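Local coordinates for La-related protein 7 homolog (Schizosaccharomyces pombe, PDB 6TZN) that binds the telomerase RNA ter1 and promotes its assembly with the catalytic subunit trt1 into the telomerase holoenzyme, at residues A[61-64]-A[68-71]. Numbering follows the deposited sequence.
Sequences IRWK and HAET. With NO3 (nitrate ion), chain B.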
loop_
_atom_site.group_PDB
_atom_site.type_symbol
_atom_site.label_atom_id
_atom_site.label_comp_id
_atom_site.label_asym_id
_atom_site.label_seq_id
_atom_site.Cartn_x
_atom_site.Cartn_y
_atom_site.Cartn_z
ATOM N N ILE A 61 -3.417 -0.700 4.206
ATOM C CA ILE A 61 -4.398 -1.060 3.191
ATOM C C ILE A 61 -5.121 -2.326 3.633
ATOM O O ILE A 61 -4.480 -3.340 3.945
ATOM C CB ILE A 61 -3.730 -1.284 1.821
ATOM C CG1 ILE A 61 -2.679 -0.204 1.517
ATOM C CG2 ILE A 61 -4.798 -1.370 0.728
ATOM C CD1 ILE A 61 -3.219 1.220 1.523
ATOM N N ARG A 62 -6.452 -2.275 3.657
ATOM C CA ARG A 62 -7.285 -3.458 3.854
ATOM C C ARG A 62 -7.731 -3.915 2.470
ATOM O O ARG A 62 -8.585 -3.280 1.839
ATOM C CB ARG A 62 -8.482 -3.140 4.756
ATOM C CG ARG A 62 -9.293 -4.357 5.236
ATOM C CD ARG A 62 -10.263 -4.872 4.174
ATOM N NE ARG A 62 -11.445 -5.483 4.766
ATOM C CZ ARG A 62 -12.123 -6.508 4.257
ATOM N NH1 ARG A 62 -11.720 -7.110 3.142
ATOM N NH2 ARG A 62 -13.211 -6.938 4.883
ATOM N N TRP A 63 -7.154 -5.020 2.001
ATOM C CA TRP A 63 -7.465 -5.543 0.682
ATOM C C TRP A 63 -8.732 -6.383 0.736
ATOM O O TRP A 63 -9.147 -6.861 1.794
ATOM C CB TRP A 63 -6.293 -6.378 0.169
ATOM C CG TRP A 63 -5.107 -5.519 -0.119
ATOM C CD1 TRP A 63 -4.061 -5.241 0.723
ATOM C CD2 TRP A 63 -4.855 -4.795 -1.326
ATOM N NE1 TRP A 63 -3.165 -4.401 0.101
ATOM C CE2 TRP A 63 -3.635 -4.100 -1.154
ATOM C CE3 TRP A 63 -5.543 -4.662 -2.537
ATOM C CZ2 TRP A 63 -3.088 -3.294 -2.151
ATOM C CZ3 TRP A 63 -5.002 -3.862 -3.527
ATOM C CH2 TRP A 63 -3.784 -3.185 -3.328
ATOM N N LYS A 64 -9.355 -6.563 -0.431
ATOM C CA LYS A 64 -10.582 -7.351 -0.477
ATOM C C LYS A 64 -10.333 -8.798 -0.061
ATOM O O LYS A 64 -11.147 -9.385 0.664
ATOM C CB LYS A 64 -11.230 -7.277 -1.861
ATOM C CG LYS A 64 -12.634 -7.862 -1.906
ATOM C CD LYS A 64 -13.235 -7.772 -3.297
ATOM C CE LYS A 64 -14.659 -8.303 -3.311
ATOM N NZ LYS A 64 -15.277 -8.203 -4.661
ATOM N N HIS A 68 -5.185 -10.475 -3.055
ATOM C CA HIS A 68 -4.872 -9.086 -3.391
ATOM C C HIS A 68 -3.705 -8.572 -2.558
ATOM O O HIS A 68 -2.792 -7.920 -3.080
ATOM C CB HIS A 68 -6.093 -8.196 -3.157
ATOM C CG HIS A 68 -7.200 -8.388 -4.146
ATOM N ND1 HIS A 68 -8.303 -9.172 -3.886
ATOM C CD2 HIS A 68 -7.389 -7.873 -5.383
ATOM C CE1 HIS A 68 -9.115 -9.145 -4.927
ATOM N NE2 HIS A 68 -8.586 -8.361 -5.848
ATOM N N ALA A 69 -3.726 -8.849 -1.250
ATOM C CA ALA A 69 -2.647 -8.385 -0.383
ATOM C C ALA A 69 -1.313 -8.992 -0.795
ATOM O O ALA A 69 -0.290 -8.297 -0.828
ATOM C CB ALA A 69 -2.957 -8.699 1.081
ATOM N N GLU A 70 -1.304 -10.288 -1.121
ATOM C CA GLU A 70 -0.070 -10.931 -1.564
ATOM C C GLU A 70 0.434 -10.326 -2.867
ATOM O O GLU A 70 1.645 -10.139 -3.048
ATOM C CB GLU A 70 -0.316 -12.429 -1.744
ATOM C CG GLU A 70 0.947 -13.244 -1.988
ATOM C CD GLU A 70 0.664 -14.727 -2.114
ATOM O OE1 GLU A 70 -0.318 -15.091 -2.795
ATOM O OE2 GLU A 70 1.424 -15.528 -1.530
ATOM N N THR A 71 -0.480 -10.025 -3.793
ATOM C CA THR A 71 -0.081 -9.404 -5.050
ATOM C C THR A 71 0.567 -8.047 -4.798
ATOM O O THR A 71 1.564 -7.690 -5.438
ATOM C CB THR A 71 -1.305 -9.262 -5.959
ATOM O OG1 THR A 71 -1.857 -10.556 -6.237
ATOM C CG2 THR A 71 -0.945 -8.562 -7.262
HETATM N N NO3 B . -13.613 -3.912 7.129
HETATM O O1 NO3 B . -12.411 -3.703 6.837
HETATM O O2 NO3 B . -14.319 -2.975 7.575
HETATM O O3 NO3 B . -14.129 -5.056 6.994
#
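The indole of W63 lies against the first turn of helix 66-78, with the backbone of A69 and the carbonyl of H68 over one of its faces. The CA of A69 sits 3.9 Å from the centroid of the five-membered ring of W63, 23° off the ring normal, a CH-pi contact made by the helix backbone itself. The methyl CB of A69 adds an apolar touch at CD1 of W63, 3.6 Å away. The opposite face is backed by CG2 of I61, 3.4 Å from the indole plane and displaced toward the edge of the ring system, so the ring is clasped between its own strand and the helix. Its rotation is fixed further by NE1, which is hydrogen-bonded to OG1 of T14 on the neighbouring strand 13-17. With CG anti to the carbonyl carbon (chi1 -68°), W63 directs its six-membered ring past H68, whose CB meets CE3 of W63 at 3.6 Å. The imidazole of H68 stands obliquely to the indole; its ND1 is hydrogen-bonded to T65, and CB of K64 approaches that same nitrogen at 4.0 Å, while the extended K64 chain carries its amine outward.

R62 leaves the strand pointing away from the helix, but its chain, bent at chi2, brings the guanidinium back so that NH1 gives W63 O a 2.9 Å hydrogen bond, while NE and NH2 together hold a nitrate, probably from the crystallisation liquor, at the guanidinium edge. No hydrogen bond joins the two segments; strand and helix meet by apolar packing. This is a worked example of how a tight connection folds a helix back over the strand preceding it, here the third strand and second helix of the beta-alpha-beta-beta-alpha-beta RRM fold, within the xRRM of a LARP7 protein.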